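Local coordinates for protein mitogen (Streptococcus dysgalactiae, PDB 2J4X) that acts as a zinc-binding bacterial superantigen that stimulates lymphocyte division, and probably functions as a secreted toxin of the staphylococcal and streptococcal family, at residues A[101-106]-A[131-136]; A[94-99]-A[189-194]; A[11-16]-A[183-188]. All blocks are in the same frame, centred on the assembly; numbering follows the deposited sequence.

Contact 1 (A[101-106]-A[131-136])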
loop_
_atom_site.group_PDB
_atom_site.type_symbol
_atom_site.label_atom_id
_atom_site.label_comp_id
_atom_site.label_asym_id
_atom_site.label_seq_id
_atom_site.Cartn_x
_atom_site.Cartn_y
_atom_site.Cartn_z
ATOM N N ASP A 101 18.312 1.444 -4.385
ATOM C CA ASP A 101 17.326 2.199 -5.181
ATOM C C ASP A 101 16.703 3.321 -4.353
ATOM O O ASP A 101 15.805 4.053 -4.824
ATOM C CB ASP A 101 16.176 1.293 -5.654
ATOM C CG ASP A 101 16.505 0.532 -6.919
ATOM O OD1 ASP A 101 17.243 1.078 -7.766
ATOM O OD2 ASP A 101 16.007 -0.604 -7.072
ATOM N N ARG A 102 17.181 3.452 -3.120
ATOM C CA ARG A 102 16.662 4.453 -2.215
ATOM C C ARG A 102 17.400 5.789 -2.170
ATOM O O ARG A 102 18.481 5.910 -1.600
ATOM C CB ARG A 102 16.553 3.849 -0.810
ATOM C CG ARG A 102 15.117 3.663 -0.342
ATOM C CD ARG A 102 14.200 3.056 -1.421
ATOM N NE ARG A 102 12.826 3.580 -1.346
ATOM C CZ ARG A 102 11.963 3.331 -0.355
ATOM N NH1 ARG A 102 12.329 2.552 0.653
ATOM N NH2 ARG A 102 10.734 3.862 -0.363
ATOM N N GLU A 103 16.791 6.784 -2.806
ATOM C CA GLU A 103 17.292 8.151 -2.817
ATOM C C GLU A 103 16.330 8.820 -1.827
ATOM O O GLU A 103 15.147 8.477 -1.798
ATOM C CB GLU A 103 17.127 8.769 -4.204
ATOM C CG GLU A 103 17.334 10.271 -4.220
ATOM C CD GLU A 103 16.729 10.951 -5.441
ATOM O OE1 GLU A 103 17.219 10.714 -6.570
ATOM O OE2 GLU A 103 15.760 11.728 -5.265
ATOM N N LYS A 104 16.818 9.744 -1.002
ATOM C CA LYS A 104 15.948 10.391 -0.027
ATOM C C LYS A 104 15.255 11.584 -0.614
ATOM O O LYS A 104 15.770 12.238 -1.521
ATOM C CB LYS A 104 16.731 10.801 1.219
ATOM C CG LYS A 104 17.284 9.593 1.951
ATOM C CD LYS A 104 18.099 9.947 3.184
ATOM C CE LYS A 104 18.834 8.708 3.675
ATOM N NZ LYS A 104 17.882 7.558 3.787
ATOM N N LEU A 105 14.069 11.855 -0.087
ATOM C CA LEU A 105 13.245 12.961 -0.553
ATOM C C LEU A 105 12.099 13.203 0.437
ATOM O O LEU A 105 11.309 12.310 0.730
ATOM C CB LEU A 105 12.668 12.638 -1.945
ATOM C CG LEU A 105 11.847 13.720 -2.648
ATOM C CD1 LEU A 105 12.799 14.767 -3.200
ATOM C CD2 LEU A 105 10.998 13.119 -3.756
ATOM N N ASP A 106 12.003 14.414 0.960
ATOM C CA ASP A 106 10.934 14.701 1.886
ATOM C C ASP A 106 9.707 15.171 1.134
ATOM O O ASP A 106 9.736 16.207 0.471
ATOM C CB ASP A 106 11.375 15.758 2.883
ATOM C CG ASP A 106 12.437 15.243 3.825
ATOM O OD1 ASP A 106 12.273 14.105 4.339
ATOM O OD2 ASP A 106 13.432 15.978 4.057
ATOM N N GLN A 131 9.603 9.820 2.743
ATOM C CA GLN A 131 10.964 10.310 2.802
ATOM C C GLN A 131 11.910 9.736 1.738
ATOM O O GLN A 131 13.131 9.962 1.809
ATOM C CB GLN A 131 11.540 10.092 4.198
ATOM C CG GLN A 131 11.555 8.673 4.635
ATOM C CD GLN A 131 11.883 8.547 6.097
ATOM O OE1 GLN A 131 13.047 8.653 6.503
ATOM N NE2 GLN A 131 10.852 8.333 6.911
ATOM N N ASN A 132 11.342 9.009 0.761
ATOM C CA ASN A 132 12.080 8.428 -0.374
ATOM C C ASN A 132 11.418 8.858 -1.672
ATOM O O ASN A 132 10.191 9.003 -1.736
ATOM C CB ASN A 132 12.102 6.913 -0.292
ATOM C CG ASN A 132 13.008 6.429 0.791
ATOM O OD1 ASN A 132 14.202 6.734 0.770
ATOM N ND2 ASN A 132 12.464 5.686 1.762
ATOM N N LYS A 133 12.230 9.070 -2.703
ATOM C CA LYS A 133 11.736 9.510 -4.003
ATOM C C LYS A 133 10.872 8.424 -4.616
ATOM O O LYS A 133 9.916 8.698 -5.354
ATOM C CB LYS A 133 12.914 9.804 -4.923
ATOM C CG LYS A 133 12.526 10.312 -6.295
ATOM C CD LYS A 133 13.759 10.650 -7.105
ATOM C CE LYS A 133 13.414 11.707 -8.112
ATOM N NZ LYS A 133 12.887 12.915 -7.411
ATOM N N PHE A 134 11.236 7.181 -4.300
ATOM C CA PHE A 134 10.530 6.009 -4.794
ATOM C C PHE A 134 9.866 5.257 -3.663
ATOM O O PHE A 134 10.512 4.883 -2.698
ATOM C CB PHE A 134 11.496 5.088 -5.584
ATOM C CG PHE A 134 11.945 5.692 -6.902
ATOM C CD1 PHE A 134 13.158 6.381 -6.999
ATOM C CD2 PHE A 134 11.076 5.709 -8.008
ATOM C CE1 PHE A 134 13.490 7.093 -8.178
ATOM C CE2 PHE A 134 11.403 6.416 -9.178
ATOM C CZ PHE A 134 12.608 7.109 -9.258
ATOM N N VAL A 135 8.551 5.093 -3.769
ATOM C CA VAL A 135 7.785 4.347 -2.772
ATOM C C VAL A 135 6.859 3.408 -3.544
ATOM O O VAL A 135 6.350 3.763 -4.612
ATOM C CB VAL A 135 6.917 5.279 -1.815
ATOM C CG1 VAL A 135 7.770 6.424 -1.271
ATOM C CG2 VAL A 135 5.679 5.790 -2.523
ATOM N N THR A 136 6.655 2.206 -3.024
ATOM C CA THR A 136 5.772 1.273 -3.695
ATOM C C THR A 136 4.351 1.833 -3.693
ATOM O O THR A 136 3.986 2.600 -2.799
ATOM C CB THR A 136 5.723 -0.101 -2.979
ATOM O OG1 THR A 136 5.423 0.084 -1.582
ATOM C CG2 THR A 136 7.026 -0.832 -3.157
HETATM O O HOH W 1 14.110 6.116 -3.562
HETATM O O HOH W 2 9.149 11.343 -0.844
#
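K104 faces N132 as an antiparallel, non-hydrogen-bonded pair, with their side chains diverging. On either side of this pair the backbones are joined: K133 N donates to E103 O (3.1 Å), and L105 N to Q131 O (2.8 Å). Water 1 carries the connection past the ladder, accepting from E103 N and F134 N while donating to D101 O. The pairing belongs to the edge of the beta-grasp sheet: 126-132 is the outermost strand there and lies beside 104-114, whereas 134-136 leaves that sheet to pair with 193-195. T136 then caps helix 137-150 through E139 N. Beyond the ladder, R102 takes over. Its chain, bent at chi2 and chi3, curls back and grips F134 O side-on with two nitrogens, NE at 3.0 Å and NH2 at 2.6 Å. The oxygen lies near the guanidinium plane, so this edge of the group is fixed, while the N132 carboxamide covers one face, its plane turned 31° from the guanidinium. E103 has CG anti to its backbone N (chi1 167°) and extends across K133, its OE2 nearest the CD of that lysine, and OE2 and NZ make a long salt bridge of 3.8 Å. L105 crosses the root of the same lysine, bringing CD2 to 3.7 Å from K133 CA.

Contact 2 (A[94-99]-A[189-194])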
loop_
_atom_site.group_PDB
_atom_site.type_symbol
_atom_site.label_atom_id
_atom_site.label_comp_id
_atom_site.label_asym_id
_atom_site.label_seq_id
_atom_site.Cartn_x
_atom_site.Cartn_y
_atom_site.Cartn_z
ATOM N N GLY A 94 4.900 -8.543 -2.542
ATOM C CA GLY A 94 5.747 -7.413 -2.895
ATOM C C GLY A 94 6.252 -6.535 -1.755
ATOM O O GLY A 94 6.698 -7.048 -0.736
ATOM N N GLY A 95 6.193 -5.212 -1.952
ATOM C CA GLY A 95 6.650 -4.244 -0.960
ATOM C C GLY A 95 8.150 -3.991 -1.036
ATOM O O GLY A 95 8.717 -3.265 -0.221
ATOM N N LEU A 96 8.794 -4.541 -2.066
ATOM C CA LEU A 96 10.249 -4.453 -2.214
ATOM C C LEU A 96 10.821 -3.390 -3.119
ATOM O O LEU A 96 10.361 -3.199 -4.224
ATOM C CB LEU A 96 10.811 -5.813 -2.672
ATOM C CG LEU A 96 10.188 -7.073 -2.060
ATOM C CD1 LEU A 96 10.962 -8.291 -2.513
ATOM C CD2 LEU A 96 10.185 -6.977 -0.546
ATOM N N ILE A 97 11.837 -2.705 -2.609
ATOM C CA ILE A 97 12.575 -1.701 -3.345
ATOM C C ILE A 97 14.021 -1.968 -2.941
ATOM O O ILE A 97 14.338 -2.050 -1.750
ATOM C CB ILE A 97 12.226 -0.252 -2.938
ATOM C CG1 ILE A 97 10.785 0.082 -3.325
ATOM C CG2 ILE A 97 13.164 0.716 -3.643
ATOM C CD1 ILE A 97 10.414 1.525 -3.115
ATOM N N LYS A 98 14.906 -2.135 -3.913
ATOM C CA LYS A 98 16.301 -2.368 -3.553
ATOM C C LYS A 98 16.834 -1.240 -2.663
ATOM O O LYS A 98 16.592 -0.056 -2.918
ATOM C CB LYS A 98 17.168 -2.494 -4.810
ATOM C CG LYS A 98 17.153 -3.886 -5.434
ATOM C CD LYS A 98 18.012 -3.918 -6.690
ATOM C CE LYS A 98 18.003 -5.280 -7.355
ATOM N NZ LYS A 98 16.634 -5.707 -7.723
ATOM N N THR A 99 17.554 -1.613 -1.611
ATOM C CA THR A 99 18.136 -0.629 -0.708
ATOM C C THR A 99 19.070 0.364 -1.443
ATOM O O THR A 99 19.302 1.489 -0.980
ATOM C CB THR A 99 18.879 -1.338 0.431
ATOM O OG1 THR A 99 17.925 -2.032 1.241
ATOM C CG2 THR A 99 19.619 -0.346 1.292
ATOM N N THR A 189 1.875 -8.029 -5.912
ATOM C CA THR A 189 3.027 -8.862 -6.226
ATOM C C THR A 189 3.979 -8.263 -7.283
ATOM O O THR A 189 5.117 -8.722 -7.425
ATOM C CB THR A 189 2.571 -10.291 -6.651
ATOM O OG1 THR A 189 1.640 -10.200 -7.737
ATOM C CG2 THR A 189 1.898 -11.012 -5.482
ATOM N N ASP A 190 3.547 -7.228 -8.007
ATOM C CA ASP A 190 4.414 -6.622 -9.025
ATOM C C ASP A 190 5.348 -5.506 -8.567
ATOM O O ASP A 190 6.089 -4.957 -9.377
ATOM C CB ASP A 190 3.595 -6.124 -10.224
ATOM C CG ASP A 190 2.378 -5.336 -9.821
ATOM O OD1 ASP A 190 2.532 -4.323 -9.095
ATOM O OD2 ASP A 190 1.265 -5.743 -10.242
ATOM N N ASN A 191 5.329 -5.178 -7.279
ATOM C CA ASN A 191 6.198 -4.140 -6.742
ATOM C C ASN A 191 6.143 -2.868 -7.523
ATOM O O ASN A 191 7.173 -2.249 -7.732
ATOM C CB ASN A 191 7.647 -4.592 -6.713
ATOM C CG ASN A 191 7.917 -5.572 -5.628
ATOM O OD1 ASN A 191 7.610 -5.308 -4.475
ATOM N ND2 ASN A 191 8.501 -6.724 -5.979
ATOM N N GLU A 192 4.963 -2.470 -7.971
ATOM C CA GLU A 192 4.846 -1.227 -8.720
ATOM C C GLU A 192 5.365 -0.148 -7.775
ATOM O O GLU A 192 5.051 -0.182 -6.589
ATOM C CB GLU A 192 3.377 -0.968 -9.061
ATOM C CG GLU A 192 3.170 -0.115 -10.298
ATOM C CD GLU A 192 1.740 0.417 -10.459
ATOM O OE1 GLU A 192 0.777 -0.285 -10.036
ATOM O OE2 GLU A 192 1.585 1.535 -11.031
ATOM N N THR A 193 6.188 0.771 -8.280
ATOM C CA THR A 193 6.734 1.885 -7.479
ATOM C C THR A 193 6.312 3.261 -8.054
ATOM O O THR A 193 6.184 3.432 -9.265
ATOM C CB THR A 193 8.281 1.842 -7.403
ATOM O OG1 THR A 193 8.812 1.733 -8.725
ATOM C CG2 THR A 193 8.755 0.655 -6.586
ATOM N N ILE A 194 6.092 4.236 -7.181
ATOM C CA ILE A 194 5.667 5.558 -7.612
ATOM C C ILE A 194 6.821 6.526 -7.421
ATOM O O ILE A 194 7.521 6.458 -6.426
ATOM C CB ILE A 194 4.444 6.040 -6.762
ATOM C CG1 ILE A 194 3.326 4.998 -6.825
ATOM C CG2 ILE A 194 3.909 7.395 -7.274
ATOM C CD1 ILE A 194 2.693 4.827 -8.198
#
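N191 meets G94, G95 and L96 mainly through its amide oxygen. OD1 accepts a hydrogen bond from L96 N at 2.8 Å with an N-H...O angle of 154°, the donor standing above the amide plane. G95 N is almost as close to OD1, 2.9 Å, but its hydrogen is poorly aimed. The oxygen also lies only 3.2 Å from G94 CA, an approach possible because G94 carries no side chain on the side facing OD1; both glycines also have positive phi. A second, apolar touch lies farther along: T193 CG2 rests 3.9 Å from I97 CG1 and equally near I97 CD1. What presents the amide is the shape of 189-192. N191 has a left-handed backbone (phi 50°), and D190 just before it forms an Asx turn, OD1 using its anti lone pair to accept from E192 N. V58 touches N191 itself; on the strand side, G94 O is held by S56 OG and L96 packs on L34, F36, V72 and I74. A buried loop amide thus ties into the last strand of the OB-fold domain in sequence, an arrangement of the interface between the OB-fold and beta-grasp domains that make up toxins of this family.

Contact 3 (A[11-16]-A[183-188])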
loop_
_atom_site.group_PDB
_atom_site.type_symbol
_atom_site.label_atom_id
_atom_site.label_comp_id
_atom_site.label_asym_id
_atom_site.label_seq_id
_atom_site.Cartn_x
_atom_site.Cartn_y
_atom_site.Cartn_z
ATOM N N LYS A 11 -12.054 -4.657 5.418
ATOM C CA LYS A 11 -11.624 -4.278 6.757
ATOM C C LYS A 11 -10.641 -5.303 7.280
ATOM O O LYS A 11 -9.645 -4.953 7.902
ATOM C CB LYS A 11 -12.803 -4.211 7.733
ATOM C CG LYS A 11 -12.339 -3.974 9.158
ATOM C CD LYS A 11 -13.473 -3.764 10.114
ATOM C CE LYS A 11 -12.946 -3.466 11.497
ATOM N NZ LYS A 11 -14.060 -3.430 12.484
ATOM N N ASN A 12 -10.922 -6.577 7.023
ATOM C CA ASN A 12 -10.064 -7.651 7.507
ATOM C C ASN A 12 -8.692 -7.603 6.880
ATOM O O ASN A 12 -7.681 -7.833 7.539
ATOM C CB ASN A 12 -10.694 -8.999 7.208
ATOM C CG ASN A 12 -9.953 -10.121 7.877
ATOM O OD1 ASN A 12 -9.924 -10.192 9.103
ATOM N ND2 ASN A 12 -9.323 -10.995 7.082
ATOM N N ILE A 13 -8.679 -7.307 5.594
ATOM C CA ILE A 13 -7.457 -7.223 4.841
ATOM C C ILE A 13 -6.596 -6.051 5.270
ATOM O O ILE A 13 -5.430 -6.241 5.628
ATOM C CB ILE A 13 -7.761 -7.064 3.353
ATOM C CG1 ILE A 13 -8.443 -8.318 2.829
ATOM C CG2 ILE A 13 -6.496 -6.741 2.586
ATOM C CD1 ILE A 13 -8.928 -8.167 1.426
ATOM N N TYR A 14 -7.158 -4.840 5.264
ATOM C CA TYR A 14 -6.368 -3.658 5.578
ATOM C C TYR A 14 -6.197 -3.260 7.020
ATOM O O TYR A 14 -5.523 -2.281 7.295
ATOM C CB TYR A 14 -6.874 -2.465 4.757
ATOM C CG TYR A 14 -6.652 -2.650 3.268
ATOM C CD1 TYR A 14 -5.393 -2.409 2.701
ATOM C CD2 TYR A 14 -7.673 -3.145 2.436
ATOM C CE1 TYR A 14 -5.147 -2.660 1.345
ATOM C CE2 TYR A 14 -7.438 -3.398 1.082
ATOM C CZ TYR A 14 -6.174 -3.157 0.543
ATOM O OH TYR A 14 -5.912 -3.433 -0.774
ATOM N N MET A 15 -6.779 -4.000 7.948
ATOM C CA MET A 15 -6.588 -3.649 9.339
ATOM C C MET A 15 -5.299 -4.315 9.854
ATOM O O MET A 15 -4.735 -3.914 10.880
ATOM C CB MET A 15 -7.773 -4.106 10.180
ATOM C CG MET A 15 -8.076 -5.576 10.037
ATOM S SD MET A 15 -9.126 -6.236 11.355
ATOM C CE MET A 15 -8.360 -7.908 11.499
ATOM N N LYS A 16 -4.826 -5.327 9.140
ATOM C CA LYS A 16 -3.611 -6.021 9.535
ATOM C C LYS A 16 -2.376 -5.104 9.590
ATOM O O LYS A 16 -2.370 -4.005 9.032
ATOM C CB LYS A 16 -3.383 -7.185 8.583
ATOM C CG LYS A 16 -4.413 -8.279 8.755
ATOM C CD LYS A 16 -4.306 -9.336 7.664
ATOM C CE LYS A 16 -5.079 -10.585 8.049
ATOM N NZ LYS A 16 -6.247 -10.197 8.881
ATOM N N PHE A 183 -12.653 -0.492 -3.118
ATOM C CA PHE A 183 -13.368 -1.696 -2.729
ATOM C C PHE A 183 -12.852 -2.938 -3.436
ATOM O O PHE A 183 -13.587 -3.900 -3.648
ATOM C CB PHE A 183 -14.877 -1.503 -2.952
ATOM C CG PHE A 183 -15.517 -0.668 -1.881
ATOM C CD1 PHE A 183 -15.336 0.711 -1.860
ATOM C CD2 PHE A 183 -16.140 -1.274 -0.790
ATOM C CE1 PHE A 183 -15.748 1.467 -0.764
ATOM C CE2 PHE A 183 -16.552 -0.524 0.305
ATOM C CZ PHE A 183 -16.351 0.845 0.317
ATOM N N THR A 184 -11.572 -2.889 -3.796
ATOM C CA THR A 184 -10.872 -3.989 -4.451
ATOM C C THR A 184 -9.548 -4.204 -3.707
ATOM O O THR A 184 -9.132 -3.367 -2.894
ATOM C CB THR A 184 -10.549 -3.693 -5.966
ATOM O OG1 THR A 184 -9.607 -2.626 -6.073
ATOM C CG2 THR A 184 -11.782 -3.311 -6.719
ATOM N N HIS A 185 -8.903 -5.340 -3.966
ATOM C CA HIS A 185 -7.601 -5.649 -3.371
ATOM C C HIS A 185 -6.598 -5.694 -4.527
ATOM O O HIS A 185 -6.512 -6.693 -5.240
ATOM C CB HIS A 185 -7.607 -7.006 -2.659
ATOM C CG HIS A 185 -6.367 -7.253 -1.861
ATOM N ND1 HIS A 185 -5.129 -6.788 -2.256
ATOM C CD2 HIS A 185 -6.174 -7.883 -0.679
ATOM C CE1 HIS A 185 -4.227 -7.117 -1.349
ATOM N NE2 HIS A 185 -4.834 -7.781 -0.383
ATOM N N PRO A 186 -5.839 -4.608 -4.738
ATOM C CA PRO A 186 -4.883 -4.643 -5.846
ATOM C C PRO A 186 -3.910 -5.815 -5.748
ATOM O O PRO A 186 -3.753 -6.415 -4.686
ATOM C CB PRO A 186 -4.173 -3.290 -5.734
ATOM C CG PRO A 186 -5.215 -2.400 -5.152
ATOM C CD PRO A 186 -5.837 -3.287 -4.083
ATOM N N ASN A 187 -3.281 -6.135 -6.875
ATOM C CA ASN A 187 -2.270 -7.186 -6.943
ATOM C C ASN A 187 -0.940 -6.502 -6.648
ATOM O O ASN A 187 -0.358 -5.826 -7.508
ATOM C CB ASN A 187 -2.196 -7.793 -8.339
ATOM C CG ASN A 187 -1.191 -8.930 -8.422
ATOM O OD1 ASN A 187 -0.422 -9.163 -7.486
ATOM N ND2 ASN A 187 -1.194 -9.643 -9.544
ATOM N N TYR A 188 -0.454 -6.679 -5.432
ATOM C CA TYR A 188 0.789 -6.032 -5.023
ATOM C C TYR A 188 2.050 -6.844 -5.347
ATOM O O TYR A 188 3.171 -6.393 -5.099
ATOM C CB TYR A 188 0.756 -5.732 -3.513
ATOM C CG TYR A 188 -0.396 -4.881 -3.026
ATOM C CD1 TYR A 188 -0.713 -3.677 -3.644
ATOM C CD2 TYR A 188 -1.111 -5.248 -1.885
ATOM C CE1 TYR A 188 -1.718 -2.849 -3.127
ATOM C CE2 TYR A 188 -2.104 -4.446 -1.357
ATOM C CZ TYR A 188 -2.408 -3.242 -1.974
ATOM O OH TYR A 188 -3.368 -2.418 -1.416
#
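Y14 and Y188 meet tip to tip through their hydroxyls, and this is the hydrogen bond that joins helix 7-14 to the loop 183-188. Y14 OH donates to Y188 OH at 2.8 Å, and the acceptor lies near the plane of the Y14 ring, at its edge, where it also comes within 3.3 Å of Y14 CE1. Y188 OH in turn is bonded to D141 OD2, so the two phenols form a short relay ending on a carboxylate, which probably polarises both hydroxyls. One further polar bond stays within the loop: H185 ND1 donates to a lone pair of P186 O (2.8 Å), which helps to fix the rotation of the imidazole.

Ring and apolar contacts surround this pair. H185 has CG anti to its backbone N (chi1 -171°), and the ring it carries reaches the helix, where CD2 meets I13 CG2 at 3.5 Å. The Y14 hydroxyl hangs over one face of the same imidazole, offset to its rim, and the two rings are turned 42° to each other. P186 CD comes within 3.3 Å of Y14 OH, and P186 O stands over the centre of the Y188 ring.

L77 of strand 71-84 touches both I13 and Y14, and helix 137-150 also adjoins the joint. From that helix R145 binds T184 O, while K146 binds the backbone oxygens of Y14 and K16, bringing the N-terminal helix, the loop and the beta-grasp helix together.

From the N terminus, helix 7-14 supplies 11-16, and the chain then runs through the OB-fold domain, whose last strand carries 94-99; one residue later comes 101-106. Contact 1 closes first, when 131-136 returns to 101-106 after 24 residues. Contact 3 closes next, as 183-188 comes back to the N-terminal helix, and contact 2 follows at once with 189-194. Contact 1 is therefore nested within both longer loops, while contacts 2 and 3 cross. Contacts 1 and 2 touch through a probable hydrogen bond from I194 N to V135 O and through I97, packed against R102. Contact 1 joins neighbouring beta-grasp strands, whereas contacts 2 and 3 both join the two domains, their centres about 17 Å apart.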